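Long-range contacts in fatty acyl CoA synthetase FADD13 (FATTY-ACYL-CoA SYNTHETASE) (Mycobacterium tuberculosis, PDB 3R44), which is a two-part AMP-binding enzyme of the ANL superfamily, named as a fatty acyl CoA synthetase, with a large N-terminal domain and a small C-terminal one: residues N308-A316 against T325-L333; E421-I432 against Y474-P485. One frame throughout, in Å; residues are numbered along the deposited sequence.

Interaction 1: N308-A316 against T325-L333; sequences NIEVVQGYA and TLLLSEDAL
E310 meets S329 at the start of strand 310-316, the first arm of a beta hairpin with strand 324-327 in the large mixed sheet of the N-terminal domain. Its carboxylate lies against the serine, just past the second strand, with E310 OE1 3.0 Å from S329 CB. No bridge forms at V311; water 1 spans the strands instead, donating to V311 O and L327 O and accepting from Q313 NE2. The two V312 methyls part: CG1, anti to the backbone N (chi1 169°), passes L326 CD2 at 4.1 Å, and CG2 lies 3.3 Å from S329 OG. Q313 forms a hydrogen-bonded pair with L327; the bond from L327 N to Q313 O is short (2.7 Å) and nearly straight (175°). Their side chains run side by side, the amide OE1 accepting from M296 N and NE2 also reaching water 3, which donates to A332 O. G314 faces L326 in a non-hydrogen-bonded pair, its CA only 3.1 Å from T325 O. Y315 and T325 close the ladder as a hydrogen-bonded pair, each backbone N donating to the other's O. Y315 OH is hydrogen-bonded to D396 OD2. T325 OG1, hydrogen-bonded to A339 O, packs 3.2 Å from Y315 CB.

Interaction 2: E421-I432 against Y474-P485; sequences ENVYPAEIESVI and YCGTRLARYKLP
V431 packs among Y474, C475 and R478 of helix 468-478 and L479 just after it. Its CG1 lies 3.5 Å from R478 CD and also touches Y474 CE2, while V431 O comes to the edge of that ring; CG2 faces the L479 branch point, and the R478 chain runs antiparallel alongside V431. One residue on, I432 CG1 sits 3.5 Å from C475 SG. I428 turns the tip of its chain onto the backbone, CD1 3.1 Å from K483 O, and the I428 and L479 side chains cross nearly at right angles, meeting through CG1 and CD1. At the strand end, the carboxylate of E421 stacks over one face of the Y482 ring, the planes 20° apart and OE2 4.2 Å above the ring centre; K483 CG covers the opposite face toward the rim, and N422 O comes to the edge in plane. A chi1 of 77° turns the Y482 ring toward E421. Y482 OH takes a hydrogen bond from K483 NZ (2.6 Å). E427 OE1 lies 2.9 Å from K483 CE. Next outward, Y424 N donates to E427 OE2 (2.8 Å) on its anti side, fixing the carboxylate's rotation. Behind helix 425-432, I428 and I432 pack on strands 438-448 and 454-461 of the C-terminal domain, and P485 meets A457 there too. No hydrogen bond joins the two segments; E427 OE1 and K483 NZ, 4.0 Å apart, are too distant for a salt bridge, so cohesion is mostly apolar, and the opposite charges probably add a modest attraction.

The two contacts follow one another along the chain, neither nesting nor crossing. Interaction 1 closes a short loop of eight residues and ties neighbouring strands of the large mixed sheet in the N-terminal part. The chain then passes through the antiparallel sheet 346-394 and strand 406-410 before 421-432 opens interaction 2, which closes a much longer loop of 41 residues containing strands 438-448 and 454-461 and brings strand 421-423 and helix 425-432 against the end of helix 468-478 and the 3-10 turn and loop that follow. The centres of interactions 1 and 2 are about 32 Å apart, and the two do not touch. The intervening chain meets both: Y315 and T325 pack on L406, and Y424 packs on D410.

Interaction 1: N308-A316 against T325-L333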
loop_
_atom_site.group_PDB
_atom_site.type_symbol
_atom_site.label_atom_id
_atom_site.label_comp_id
_atom_site.label_asym_id
_atom_site.label_seq_id
_atom_site.Cartn_x
_atom_site.Cartn_y
_atom_site.Cartn_z
ATOM N N ASN A 308 -15.039 4.667 21.980
ATOM C CA ASN A 308 -13.957 5.657 22.073
ATOM C C ASN A 308 -12.734 5.327 21.219
ATOM O O ASN A 308 -11.595 5.510 21.667
ATOM C CB ASN A 308 -13.491 5.867 23.511
ATOM C CG ASN A 308 -14.576 6.393 24.384
ATOM O OD1 ASN A 308 -15.182 5.659 25.182
ATOM N ND2 ASN A 308 -14.856 7.682 24.233
ATOM N N ILE A 309 -12.973 4.810 20.021
ATOM C CA ILE A 309 -11.878 4.505 19.091
ATOM C C ILE A 309 -12.093 5.276 17.837
ATOM O O ILE A 309 -13.184 5.222 17.277
ATOM C CB ILE A 309 -11.775 3.000 18.771
ATOM C CG1 ILE A 309 -11.510 2.216 20.077
ATOM C CG2 ILE A 309 -10.725 2.711 17.656
ATOM C CD1 ILE A 309 -11.654 0.680 19.895
ATOM N N GLU A 310 -11.043 5.953 17.366
ATOM C CA GLU A 310 -11.151 6.771 16.152
ATOM C C GLU A 310 -10.537 6.065 14.958
ATOM O O GLU A 310 -9.916 5.030 15.115
ATOM C CB GLU A 310 -10.544 8.140 16.388
ATOM C CG GLU A 310 -11.514 8.969 17.237
ATOM C CD GLU A 310 -11.062 10.371 17.528
ATOM O OE1 GLU A 310 -9.846 10.620 17.600
ATOM O OE2 GLU A 310 -11.943 11.236 17.717
ATOM N N VAL A 311 -10.710 6.634 13.769
ATOM C CA VAL A 311 -10.169 6.040 12.566
ATOM C C VAL A 311 -9.465 7.125 11.753
ATOM O O VAL A 311 -10.019 8.208 11.556
ATOM C CB VAL A 311 -11.285 5.343 11.730
ATOM C CG1 VAL A 311 -10.692 4.630 10.565
ATOM C CG2 VAL A 311 -12.035 4.292 12.602
ATOM N N VAL A 312 -8.228 6.856 11.353
ATOM C CA VAL A 312 -7.499 7.674 10.387
ATOM C C VAL A 312 -7.526 6.944 9.037
ATOM O O VAL A 312 -7.352 5.712 8.963
ATOM C CB VAL A 312 -6.049 7.916 10.857
ATOM C CG1 VAL A 312 -5.167 8.541 9.729
ATOM C CG2 VAL A 312 -6.086 8.709 12.220
ATOM N N GLN A 313 -7.771 7.707 7.983
ATOM C CA GLN A 313 -7.861 7.158 6.633
ATOM C C GLN A 313 -6.968 7.976 5.733
ATOM O O GLN A 313 -6.519 9.034 6.131
ATOM C CB GLN A 313 -9.320 7.241 6.143
ATOM C CG GLN A 313 -10.271 6.413 6.887
ATOM C CD GLN A 313 -11.693 6.754 6.522
ATOM O OE1 GLN A 313 -12.188 6.259 5.517
ATOM N NE2 GLN A 313 -12.352 7.613 7.326
ATOM N N GLY A 314 -6.666 7.483 4.555
ATOM C CA GLY A 314 -5.945 8.287 3.586
ATOM C C GLY A 314 -5.794 7.705 2.218
ATOM O O GLY A 314 -6.400 6.674 1.884
ATOM N N TYR A 315 -4.917 8.334 1.455
ATOM C CA TYR A 315 -4.618 7.963 0.126
ATOM C C TYR A 315 -3.105 7.965 -0.047
ATOM O O TYR A 315 -2.433 8.960 0.320
ATOM C CB TYR A 315 -5.212 8.983 -0.805
ATOM C CG TYR A 315 -4.751 8.882 -2.238
ATOM C CD1 TYR A 315 -5.215 7.856 -3.070
ATOM C CD2 TYR A 315 -3.855 9.807 -2.760
ATOM C CE1 TYR A 315 -4.857 7.802 -4.407
ATOM C CE2 TYR A 315 -3.465 9.740 -4.086
ATOM C CZ TYR A 315 -3.960 8.727 -4.896
ATOM O OH TYR A 315 -3.545 8.690 -6.209
ATOM N N ALA A 316 -2.590 6.868 -0.613
ATOM C CA ALA A 316 -1.142 6.770 -0.920
ATOM C C ALA A 316 -0.984 5.744 -2.021
ATOM O O ALA A 316 -1.948 5.017 -2.312
ATOM C CB ALA A 316 -0.387 6.345 0.322
ATOM N N THR A 325 -2.149 11.729 1.340
ATOM C CA THR A 325 -3.140 12.434 2.119
ATOM C C THR A 325 -3.571 11.584 3.327
ATOM O O THR A 325 -3.597 10.344 3.275
ATOM C CB THR A 325 -4.434 12.878 1.322
ATOM O OG1 THR A 325 -5.145 11.727 0.863
ATOM C CG2 THR A 325 -4.134 13.811 0.110
ATOM N N LEU A 326 -3.984 12.289 4.387
ATOM C CA LEU A 326 -4.517 11.702 5.598
ATOM C C LEU A 326 -5.749 12.460 6.049
ATOM O O LEU A 326 -5.777 13.693 6.017
ATOM C CB LEU A 326 -3.465 11.613 6.718
ATOM C CG LEU A 326 -2.319 10.582 6.505
ATOM C CD1 LEU A 326 -1.356 10.808 7.620
ATOM C CD2 LEU A 326 -2.798 9.113 6.483
ATOM N N LEU A 327 -6.775 11.695 6.385
ATOM C CA LEU A 327 -8.028 12.232 6.959
ATOM C C LEU A 327 -7.925 11.946 8.426
ATOM O O LEU A 327 -8.068 10.800 8.881
ATOM C CB LEU A 327 -9.245 11.583 6.303
ATOM C CG LEU A 327 -10.607 12.041 6.832
ATOM C CD1 LEU A 327 -10.795 13.471 6.340
ATOM C CD2 LEU A 327 -11.747 11.128 6.383
ATOM N N LEU A 328 -7.622 12.977 9.185
ATOM C CA LEU A 328 -7.402 12.804 10.587
ATOM C C LEU A 328 -8.708 12.406 11.316
ATOM O O LEU A 328 -9.827 12.568 10.802
ATOM C CB LEU A 328 -6.664 14.048 11.162
ATOM C CG LEU A 328 -5.284 14.333 10.491
ATOM C CD1 LEU A 328 -4.570 15.508 11.149
ATOM C CD2 LEU A 328 -4.399 13.120 10.480
ATOM N N SER A 329 -8.539 11.811 12.495
ATOM C CA SER A 329 -9.623 11.349 13.328
ATOM C C SER A 329 -10.772 12.349 13.523
ATOM O O SER A 329 -11.942 12.020 13.358
ATOM C CB SER A 329 -9.033 11.020 14.692
ATOM O OG SER A 329 -7.834 10.270 14.520
ATOM N N GLU A 330 -10.419 13.579 13.865
ATOM C CA GLU A 330 -11.404 14.655 14.060
ATOM C C GLU A 330 -12.377 14.839 12.871
ATOM O O GLU A 330 -13.484 15.355 13.057
ATOM C CB GLU A 330 -10.669 15.982 14.352
ATOM N N ASP A 331 -11.958 14.395 11.672
ATOM C CA ASP A 331 -12.653 14.625 10.402
ATOM C C ASP A 331 -13.357 13.353 9.839
ATOM O O ASP A 331 -14.011 13.398 8.781
ATOM C CB ASP A 331 -11.609 15.131 9.374
ATOM C CG ASP A 331 -11.081 16.550 9.680
ATOM O OD1 ASP A 331 -11.836 17.273 10.337
ATOM O OD2 ASP A 331 -9.932 16.921 9.246
ATOM N N ALA A 332 -13.210 12.207 10.509
ATOM C CA ALA A 332 -13.665 10.901 9.906
ATOM C C ALA A 332 -15.148 10.902 9.528
ATOM O O ALA A 332 -15.558 10.404 8.478
ATOM C CB ALA A 332 -13.330 9.739 10.825
ATOM N N LEU A 333 -15.964 11.508 10.374
ATOM C CA LEU A 333 -17.384 11.504 10.121
ATOM C C LEU A 333 -17.780 12.689 9.268
ATOM O O LEU A 333 -18.480 12.535 8.250
ATOM C CB LEU A 333 -18.125 11.524 11.435
ATOM C CG LEU A 333 -19.424 10.765 11.334
ATOM C CD1 LEU A 333 -19.204 9.338 10.772
ATOM C CD2 LEU A 333 -20.133 10.774 12.722
HETATM O O HOH W 1 -10.586 9.186 9.240
HETATM O O HOH W 2 -12.550 8.678 13.775
HETATM O O HOH W 3 -14.583 8.852 6.787
#

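Interaction 2: E421-I432 against Y474-P485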
loop_
_atom_site.group_PDB
_atom_site.type_symbol
_atom_site.label_atom_id
_atom_site.label_comp_id
_atom_site.label_asym_id
_atom_site.label_seq_id
_atom_site.Cartn_x
_atom_site.Cartn_y
_atom_site.Cartn_z
ATOM N N GLU A 421 -8.353 5.896 -26.682
ATOM C CA GLU A 421 -8.743 7.016 -25.810
ATOM C C GLU A 421 -8.984 6.509 -24.393
ATOM O O GLU A 421 -9.595 5.446 -24.202
ATOM C CB GLU A 421 -10.053 7.653 -26.286
ATOM C CG GLU A 421 -10.065 8.134 -27.753
ATOM C CD GLU A 421 -9.691 9.629 -27.932
ATOM O OE1 GLU A 421 -8.800 10.142 -27.216
ATOM O OE2 GLU A 421 -10.305 10.289 -28.806
ATOM N N ASN A 422 -8.552 7.276 -23.404
ATOM C CA ASN A 422 -8.738 6.898 -22.006
ATOM C C ASN A 422 -10.100 7.330 -21.518
ATOM O O ASN A 422 -10.457 8.474 -21.680
ATOM C CB ASN A 422 -7.691 7.567 -21.119
ATOM C CG ASN A 422 -6.306 6.982 -21.303
ATOM O OD1 ASN A 422 -6.112 6.041 -22.074
ATOM N ND2 ASN A 422 -5.333 7.542 -20.602
ATOM N N VAL A 423 -10.825 6.417 -20.883
ATOM C CA VAL A 423 -12.138 6.680 -20.352
ATOM C C VAL A 423 -12.147 6.210 -18.905
ATOM O O VAL A 423 -11.851 5.021 -18.638
ATOM C CB VAL A 423 -13.196 5.859 -21.159
ATOM C CG1 VAL A 423 -14.539 6.121 -20.697
ATOM C CG2 VAL A 423 -13.094 6.184 -22.635
ATOM N N TYR A 424 -12.474 7.093 -17.963
ATOM C CA TYR A 424 -12.593 6.639 -16.584
ATOM C C TYR A 424 -14.083 6.379 -16.247
ATOM O O TYR A 424 -14.986 7.179 -16.584
ATOM C CB TYR A 424 -11.976 7.575 -15.528
ATOM C CG TYR A 424 -10.464 7.680 -15.468
ATOM C CD1 TYR A 424 -9.712 6.910 -14.569
ATOM C CD2 TYR A 424 -9.803 8.581 -16.280
ATOM C CE1 TYR A 424 -8.300 7.062 -14.488
ATOM C CE2 TYR A 424 -8.416 8.739 -16.231
ATOM C CZ TYR A 424 -7.652 7.977 -15.330
ATOM O OH TYR A 424 -6.239 8.138 -15.265
ATOM N N PRO A 425 -14.334 5.268 -15.565
ATOM C CA PRO A 425 -15.693 4.843 -15.278
ATOM C C PRO A 425 -16.508 5.864 -14.505
ATOM O O PRO A 425 -17.694 5.975 -14.775
ATOM C CB PRO A 425 -15.475 3.615 -14.400
ATOM C CG PRO A 425 -14.276 3.029 -14.940
ATOM C CD PRO A 425 -13.390 4.221 -15.146
ATOM N N ALA A 426 -15.898 6.613 -13.580
ATOM C CA ALA A 426 -16.634 7.563 -12.738
ATOM C C ALA A 426 -17.274 8.651 -13.572
ATOM O O ALA A 426 -18.323 9.153 -13.223
ATOM C CB ALA A 426 -15.725 8.220 -11.648
ATOM N N GLU A 427 -16.655 8.972 -14.704
ATOM C CA GLU A 427 -17.158 10.033 -15.589
ATOM C C GLU A 427 -18.543 9.636 -16.116
ATOM O O GLU A 427 -19.467 10.454 -16.175
ATOM C CB GLU A 427 -16.183 10.259 -16.757
ATOM C CG GLU A 427 -14.728 10.501 -16.326
ATOM C CD GLU A 427 -13.786 10.783 -17.529
ATOM O OE1 GLU A 427 -13.893 11.915 -18.078
ATOM O OE2 GLU A 427 -12.956 9.893 -17.907
ATOM N N ILE A 428 -18.683 8.352 -16.409
ATOM C CA ILE A 428 -19.930 7.776 -16.924
ATOM C C ILE A 428 -20.871 7.490 -15.746
ATOM O O ILE A 428 -22.059 7.879 -15.757
ATOM C CB ILE A 428 -19.664 6.510 -17.756
ATOM C CG1 ILE A 428 -18.759 6.842 -18.954
ATOM C CG2 ILE A 428 -20.999 5.874 -18.186
ATOM C CD1 ILE A 428 -18.174 5.580 -19.675
ATOM N N GLU A 429 -20.358 6.822 -14.725
ATOM C CA GLU A 429 -21.201 6.511 -13.569
ATOM C C GLU A 429 -21.913 7.745 -12.984
ATOM O O GLU A 429 -23.112 7.708 -12.661
ATOM C CB GLU A 429 -20.377 5.832 -12.490
ATOM C CG GLU A 429 -19.913 4.437 -12.823
ATOM C CD GLU A 429 -18.741 3.992 -11.977
ATOM O OE1 GLU A 429 -18.253 4.824 -11.172
ATOM O OE2 GLU A 429 -18.313 2.809 -12.085
ATOM N N SER A 430 -21.195 8.858 -12.851
ATOM C CA SER A 430 -21.786 10.073 -12.258
ATOM C C SER A 430 -22.871 10.715 -13.131
ATOM O O SER A 430 -23.631 11.507 -12.631
ATOM C CB SER A 430 -20.726 11.131 -11.920
ATOM O OG SER A 430 -20.028 11.529 -13.092
ATOM N N VAL A 431 -22.929 10.380 -14.418
ATOM C CA VAL A 431 -23.981 10.871 -15.314
ATOM C C VAL A 431 -25.222 9.957 -15.245
ATOM O O VAL A 431 -26.360 10.413 -15.086
ATOM C CB VAL A 431 -23.433 10.983 -16.755
ATOM C CG1 VAL A 431 -24.556 11.255 -17.747
ATOM C CG2 VAL A 431 -22.373 12.113 -16.812
ATOM N N ILE A 432 -24.971 8.658 -15.360
ATOM C CA ILE A 432 -26.021 7.674 -15.339
ATOM C C ILE A 432 -26.757 7.570 -14.017
ATOM O O ILE A 432 -27.963 7.330 -14.022
ATOM C CB ILE A 432 -25.457 6.255 -15.752
ATOM C CG1 ILE A 432 -24.882 6.336 -17.161
ATOM C CG2 ILE A 432 -26.557 5.190 -15.628
ATOM C CD1 ILE A 432 -24.263 5.034 -17.683
ATOM N N TYR A 474 -29.353 9.930 -23.159
ATOM C CA TYR A 474 -29.135 10.884 -22.053
ATOM C C TYR A 474 -27.665 11.198 -21.805
ATOM O O TYR A 474 -27.292 12.364 -21.662
ATOM C CB TYR A 474 -29.749 10.380 -20.770
ATOM C CG TYR A 474 -29.589 11.301 -19.598
ATOM C CD1 TYR A 474 -30.529 12.294 -19.349
ATOM C CD2 TYR A 474 -28.515 11.183 -18.738
ATOM C CE1 TYR A 474 -30.397 13.150 -18.260
ATOM C CE2 TYR A 474 -28.375 12.008 -17.637
ATOM C CZ TYR A 474 -29.314 12.999 -17.407
ATOM O OH TYR A 474 -29.181 13.834 -16.326
ATOM N N CYS A 475 -26.830 10.166 -21.763
ATOM C CA CYS A 475 -25.371 10.334 -21.657
ATOM C C CYS A 475 -24.812 11.248 -22.758
ATOM O O CYS A 475 -23.912 12.041 -22.507
ATOM C CB CYS A 475 -24.668 8.986 -21.785
ATOM S SG CYS A 475 -24.573 8.070 -20.237
ATOM N N GLY A 476 -25.337 11.100 -23.971
ATOM C CA GLY A 476 -24.907 11.896 -25.127
ATOM C C GLY A 476 -25.104 13.397 -24.955
ATOM O O GLY A 476 -24.675 14.189 -25.795
ATOM N N THR A 477 -25.742 13.762 -23.842
ATOM C CA THR A 477 -26.052 15.135 -23.459
ATOM C C THR A 477 -24.897 15.732 -22.677
ATOM O O THR A 477 -24.618 16.925 -22.763
ATOM C CB THR A 477 -27.291 15.175 -22.509
ATOM O OG1 THR A 477 -28.476 14.850 -23.231
ATOM C CG2 THR A 477 -27.444 16.534 -21.873
ATOM N N ARG A 478 -24.232 14.895 -21.892
ATOM C CA ARG A 478 -23.244 15.391 -20.940
ATOM C C ARG A 478 -21.802 14.975 -21.272
ATOM O O ARG A 478 -20.866 15.545 -20.731
ATOM C CB ARG A 478 -23.612 14.922 -19.525
ATOM C CG ARG A 478 -24.888 15.551 -18.942
ATOM C CD ARG A 478 -25.626 14.578 -18.011
ATOM N NE ARG A 478 -26.138 15.229 -16.810
ATOM C CZ ARG A 478 -25.375 15.639 -15.792
ATOM N NH1 ARG A 478 -24.053 15.475 -15.819
ATOM N NH2 ARG A 478 -25.932 16.245 -14.744
ATOM N N LEU A 479 -21.623 13.991 -22.150
ATOM C CA LEU A 479 -20.304 13.406 -22.372
ATOM C C LEU A 479 -19.935 13.441 -23.827
ATOM O O LEU A 479 -20.769 13.210 -24.697
ATOM C CB LEU A 479 -20.297 11.949 -21.925
ATOM C CG LEU A 479 -20.455 11.715 -20.418
ATOM C CD1 LEU A 479 -20.703 10.256 -20.129
ATOM C CD2 LEU A 479 -19.268 12.253 -19.622
ATOM N N ALA A 480 -18.667 13.694 -24.093
ATOM C CA ALA A 480 -18.139 13.493 -25.426
ATOM C C ALA A 480 -18.574 12.119 -25.961
ATOM O O ALA A 480 -18.726 11.145 -25.200
ATOM C CB ALA A 480 -16.620 13.611 -25.402
ATOM N N ARG A 481 -18.778 12.052 -27.270
ATOM C CA ARG A 481 -19.224 10.823 -27.944
ATOM C C ARG A 481 -18.356 9.584 -27.606
ATOM O O ARG A 481 -18.905 8.512 -27.345
ATOM C CB ARG A 481 -19.315 11.063 -29.468
ATOM C CG ARG A 481 -20.335 10.208 -30.211
ATOM N N TYR A 482 -17.020 9.717 -27.591
ATOM C CA TYR A 482 -16.129 8.561 -27.336
ATOM C C TYR A 482 -16.224 8.017 -25.908
ATOM O O TYR A 482 -15.801 6.902 -25.649
ATOM C CB TYR A 482 -14.660 8.863 -27.680
ATOM C CG TYR A 482 -13.909 9.711 -26.660
ATOM C CD1 TYR A 482 -13.068 9.120 -25.718
ATOM C CD2 TYR A 482 -14.044 11.093 -26.638
ATOM C CE1 TYR A 482 -12.383 9.887 -24.777
ATOM C CE2 TYR A 482 -13.347 11.875 -25.715
ATOM C CZ TYR A 482 -12.523 11.266 -24.789
ATOM O OH TYR A 482 -11.838 12.022 -23.866
ATOM N N LYS A 483 -16.797 8.804 -24.999
ATOM C CA LYS A 483 -17.001 8.417 -23.618
ATOM C C LYS A 483 -18.358 7.737 -23.325
ATOM O O LYS A 483 -18.601 7.329 -22.212
ATOM C CB LYS A 483 -16.914 9.649 -22.726
ATOM C CG LYS A 483 -15.524 10.170 -22.428
ATOM C CD LYS A 483 -15.638 11.299 -21.405
ATOM C CE LYS A 483 -14.291 11.784 -20.957
ATOM N NZ LYS A 483 -13.573 12.465 -22.028
ATOM N N LEU A 484 -19.252 7.679 -24.293
ATOM C CA LEU A 484 -20.540 7.050 -24.093
ATOM C C LEU A 484 -20.297 5.580 -23.855
ATOM O O LEU A 484 -19.468 4.995 -24.552
ATOM C CB LEU A 484 -21.404 7.193 -25.331
ATOM C CG LEU A 484 -21.698 8.653 -25.700
ATOM C CD1 LEU A 484 -22.628 8.756 -26.878
ATOM C CD2 LEU A 484 -22.261 9.343 -24.482
ATOM N N PRO A 485 -21.074 4.969 -22.928
ATOM C CA PRO A 485 -21.016 3.522 -22.726
ATOM C C PRO A 485 -21.376 2.831 -24.017
ATOM O O PRO A 485 -22.292 3.308 -24.719
ATOM C CB PRO A 485 -22.091 3.254 -21.656
ATOM C CG PRO A 485 -22.948 4.400 -21.651
ATOM C CD PRO A 485 -22.225 5.573 -22.232
#